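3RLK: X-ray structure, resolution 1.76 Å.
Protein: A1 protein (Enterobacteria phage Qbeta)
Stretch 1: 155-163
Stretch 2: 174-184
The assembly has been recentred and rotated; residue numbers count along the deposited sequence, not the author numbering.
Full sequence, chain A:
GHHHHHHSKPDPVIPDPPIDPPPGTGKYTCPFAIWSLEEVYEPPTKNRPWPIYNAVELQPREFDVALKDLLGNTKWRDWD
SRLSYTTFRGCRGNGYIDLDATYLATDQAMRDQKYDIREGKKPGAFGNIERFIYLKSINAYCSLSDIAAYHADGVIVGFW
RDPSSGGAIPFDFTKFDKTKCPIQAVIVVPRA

Stretch 1 (155-163) VIVGFWRDP
Stretch 2 174-184: TKFDKTKCPIQ

How do the two stretches first come together? Residues 155-159 form a strand, and 183-184 begin another that runs antiparallel to it. I156 (chi1 m, chi2 t) meets I183, also m and t, through an apolar contact of 3.8 Å between I156 CG2 and I183 CG2. V157 (chi1 t) turns its carbonyl across the gap: Q184 N donates to V157 O at 2.8 Å and 171°, an almost straight hydrogen bond.

What sets the register at G158 and F159? G158 faces I183 as a non-hydrogen-bonded pair, with G158 CA and I183 CA 4.1 Å apart. G158, at phi/psi -109/180, has its CA 3.2 Å from P182 O, and a CB in the ideal position would lie 3.0 Å from C181 SG, a clash. F159 N donates to P182 O at 3.1 Å, though the 142° angle makes this bond more bent than its neighbour. The carbonyl of F159 receives a CA-H...O contact, with C181 CA 3.4 Å from F159 O. The F159 side chain (chi1 t, chi2 99°) leaves sideways and its end leads away, but F159 CB still touches Q184 CG at 3.7 Å. Q184 is m at chi1 and chi2.

How does W160 reach stretch 2 when its CA-to-CB bond points away? With chi1 t and chi2 -97°, the indole swings back and its end comes nearer. Its edge meets the face of F176 (chi1 m): W160 CZ3 is 3.8 Å from F176 CD1, the six-membered rings have centroids 4.9 Å apart, and their planes cross at 64°. W160 CE3 approaches C181 CB at 3.5 Å, C181 being t, while K180 O lies over one face of the indole. Within the stretch, W160 NE1 makes a weak hydrogen bond to D162 O, 3.1 Å.

What closes the contact beyond the strand? R161 N donates to K180 O at 2.8 Å and 170°, continuing the backbone bonding into the loop. The CA-to-CB bond of R161 (m, t, p) points toward stretch 2, with R161 CD 3.8 Å from P182 CG; R161 NH1 donates to a water O at 2.8 Å, and that O donates to T179 O at 2.7 Å. K180, m then t throughout, extends past D162 (chi1 t), with K180 CD 3.7 Å from D162 OD2. K180 NZ bonds to K175 O at 3.2 Å; at 4.5 Å from D162 OD2 it is beyond salt-bridge range. D177 OD1 (chi1 p) accepts from K180 N at 2.9 Å, and C181 N bonds to D177 O at 2.9 Å.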

# COMPACT_ATOMS: atom_id res chain seq x y z
N VAL A 155 7.53 3.10 -2.01
CA VAL A 155 6.23 3.68 -2.27
C VAL A 155 5.17 2.57 -2.51
O VAL A 155 5.40 1.57 -3.25
CB VAL A 155 6.35 4.56 -3.55
CG1 VAL A 155 5.06 5.27 -3.91
CG2 VAL A 155 7.44 5.57 -3.35
N ILE A 156 4.02 2.77 -1.87
CA ILE A 156 2.87 1.93 -2.12
C ILE A 156 2.06 2.72 -3.17
O ILE A 156 1.58 3.87 -2.88
CB ILE A 156 2.02 1.72 -0.85
CG1 ILE A 156 2.87 1.14 0.31
CG2 ILE A 156 0.83 0.76 -1.16
CD1 ILE A 156 2.30 1.37 1.69
N VAL A 157 1.85 2.05 -4.30
CA VAL A 157 1.15 2.66 -5.43
C VAL A 157 -0.24 2.07 -5.56
O VAL A 157 -0.42 0.89 -5.78
CB VAL A 157 1.91 2.48 -6.79
CG1 VAL A 157 1.19 3.28 -7.89
CG2 VAL A 157 3.36 3.02 -6.70
N GLY A 158 -1.24 2.92 -5.44
CA GLY A 158 -2.60 2.51 -5.74
C GLY A 158 -3.15 3.13 -7.03
O GLY A 158 -2.44 3.80 -7.76
N PHE A 159 -4.40 2.80 -7.35
CA PHE A 159 -4.99 3.36 -8.54
C PHE A 159 -6.42 3.74 -8.20
O PHE A 159 -7.20 2.92 -7.71
CB PHE A 159 -4.89 2.44 -9.75
CG PHE A 159 -5.53 3.02 -11.01
CD1 PHE A 159 -4.76 3.63 -12.00
CD2 PHE A 159 -6.93 2.89 -11.20
CE1 PHE A 159 -5.37 4.21 -13.11
CE2 PHE A 159 -7.57 3.48 -12.32
CZ PHE A 159 -6.81 4.10 -13.27
N TRP A 160 -6.73 5.02 -8.41
CA TRP A 160 -8.01 5.60 -7.98
C TRP A 160 -9.09 5.23 -8.99
O TRP A 160 -9.03 5.63 -10.23
CB TRP A 160 -7.89 7.14 -7.89
CG TRP A 160 -9.07 7.71 -7.27
CD1 TRP A 160 -10.16 8.25 -7.90
CD2 TRP A 160 -9.32 7.81 -5.88
NE1 TRP A 160 -11.06 8.69 -6.97
CE2 TRP A 160 -10.60 8.39 -5.72
CE3 TRP A 160 -8.62 7.39 -4.73
CZ2 TRP A 160 -11.14 8.63 -4.49
CZ3 TRP A 160 -9.16 7.65 -3.48
CH2 TRP A 160 -10.45 8.22 -3.38
N ARG A 161 -10.10 4.53 -8.48
CA ARG A 161 -11.18 3.92 -9.28
C ARG A 161 -12.49 4.65 -9.12
O ARG A 161 -13.42 4.41 -9.90
CB ARG A 161 -11.38 2.46 -8.84
CG ARG A 161 -10.13 1.64 -9.17
CD ARG A 161 -10.49 0.18 -9.21
NE ARG A 161 -11.33 -0.14 -10.38
CZ ARG A 161 -12.30 -1.08 -10.37
NH1 ARG A 161 -12.51 -1.83 -9.25
NH2 ARG A 161 -13.00 -1.36 -11.52
N ASP A 162 -12.59 5.55 -8.13
CA ASP A 162 -13.88 6.15 -7.75
C ASP A 162 -14.22 7.28 -8.74
O ASP A 162 -13.47 8.25 -8.85
CB ASP A 162 -13.83 6.67 -6.30
CG ASP A 162 -15.20 7.19 -5.76
OD1 ASP A 162 -16.15 7.46 -6.51
OD2 ASP A 162 -15.34 7.33 -4.52
N PRO A 163 -15.36 7.14 -9.47
CA PRO A 163 -15.70 8.14 -10.44
C PRO A 163 -16.35 9.38 -9.81
O PRO A 163 -16.61 10.34 -10.53
CB PRO A 163 -16.71 7.42 -11.34
CG PRO A 163 -17.45 6.42 -10.32
CD PRO A 163 -16.24 5.94 -9.56
N THR A 174 -7.30 9.97 4.51
CA THR A 174 -8.34 9.25 5.22
C THR A 174 -9.57 9.05 4.35
O THR A 174 -10.46 8.28 4.73
CB THR A 174 -8.72 9.96 6.55
OG1 THR A 174 -9.45 11.13 6.21
CG2 THR A 174 -7.49 10.34 7.36
N LYS A 175 -9.65 9.73 3.18
CA LYS A 175 -10.71 9.46 2.22
C LYS A 175 -10.44 8.22 1.37
O LYS A 175 -11.29 7.81 0.63
CB LYS A 175 -11.00 10.69 1.34
CG LYS A 175 -11.40 11.90 2.27
CD LYS A 175 -12.32 12.92 1.49
CE LYS A 175 -13.04 13.83 2.48
NZ LYS A 175 -11.94 14.62 3.10
N PHE A 176 -9.25 7.63 1.47
CA PHE A 176 -8.91 6.44 0.65
C PHE A 176 -9.31 5.12 1.33
O PHE A 176 -9.33 5.05 2.57
CB PHE A 176 -7.35 6.38 0.52
CG PHE A 176 -6.77 7.34 -0.47
CD1 PHE A 176 -5.96 6.88 -1.53
CD2 PHE A 176 -7.01 8.71 -0.36
CE1 PHE A 176 -5.40 7.79 -2.46
CE2 PHE A 176 -6.44 9.65 -1.27
CZ PHE A 176 -5.60 9.20 -2.29
N ASP A 177 -9.64 4.11 0.53
CA ASP A 177 -9.91 2.76 1.01
C ASP A 177 -9.61 1.77 -0.08
O ASP A 177 -9.47 2.17 -1.20
CB ASP A 177 -11.30 2.65 1.64
CG ASP A 177 -12.46 2.64 0.62
OD1 ASP A 177 -12.38 2.07 -0.47
OD2 ASP A 177 -13.48 3.23 0.98
N LYS A 178 -9.52 0.48 0.23
CA LYS A 178 -9.09 -0.46 -0.78
C LYS A 178 -10.04 -0.66 -1.96
O LYS A 178 -9.58 -1.15 -2.99
CB LYS A 178 -8.84 -1.80 -0.06
CG LYS A 178 -10.17 -2.43 0.36
CD LYS A 178 -9.88 -3.56 1.35
CE LYS A 178 -11.08 -4.41 1.55
NZ LYS A 178 -10.66 -5.75 2.05
N THR A 179 -11.32 -0.33 -1.83
CA THR A 179 -12.26 -0.38 -2.96
C THR A 179 -12.16 0.88 -3.91
O THR A 179 -12.09 0.71 -5.13
CB THR A 179 -13.66 -0.51 -2.43
OG1 THR A 179 -13.63 -1.66 -1.55
CG2 THR A 179 -14.65 -0.84 -3.55
N LYS A 180 -12.07 2.06 -3.31
CA LYS A 180 -11.83 3.29 -4.04
C LYS A 180 -10.48 3.31 -4.69
O LYS A 180 -10.32 3.92 -5.77
CB LYS A 180 -11.92 4.47 -3.12
CG LYS A 180 -13.32 4.70 -2.66
CD LYS A 180 -13.33 5.91 -1.77
CE LYS A 180 -14.58 6.10 -0.90
NZ LYS A 180 -14.32 7.40 -0.14
N CYS A 181 -9.47 2.75 -4.00
CA CYS A 181 -8.07 2.88 -4.45
C CYS A 181 -7.22 1.64 -4.14
O CYS A 181 -6.33 1.69 -3.27
CB CYS A 181 -7.44 4.16 -3.91
SG CYS A 181 -5.87 4.70 -4.61
N PRO A 182 -7.42 0.55 -4.91
CA PRO A 182 -6.70 -0.67 -4.55
C PRO A 182 -5.20 -0.55 -4.83
O PRO A 182 -4.77 0.18 -5.75
CB PRO A 182 -7.36 -1.75 -5.43
CG PRO A 182 -7.98 -0.96 -6.60
CD PRO A 182 -8.50 0.27 -5.89
N ILE A 183 -4.42 -1.23 -3.98
CA ILE A 183 -2.96 -1.23 -4.18
C ILE A 183 -2.64 -2.03 -5.41
O ILE A 183 -3.16 -3.15 -5.59
CB ILE A 183 -2.22 -1.81 -2.91
CG1 ILE A 183 -2.64 -0.96 -1.68
CG2 ILE A 183 -0.66 -2.03 -3.18
CD1 ILE A 183 -2.32 -1.58 -0.30
N GLN A 184 -1.74 -1.50 -6.23
CA GLN A 184 -1.32 -2.16 -7.49
C GLN A 184 0.05 -2.72 -7.33
O GLN A 184 0.39 -3.74 -7.96
CB GLN A 184 -1.25 -1.13 -8.60
CG GLN A 184 -2.51 -0.25 -8.83
CD GLN A 184 -3.69 -1.12 -9.21
OE1 GLN A 184 -4.63 -1.27 -8.43
NE2 GLN A 184 -3.56 -1.83 -10.32
O HOH W 1 -11.92 -1.55 -6.54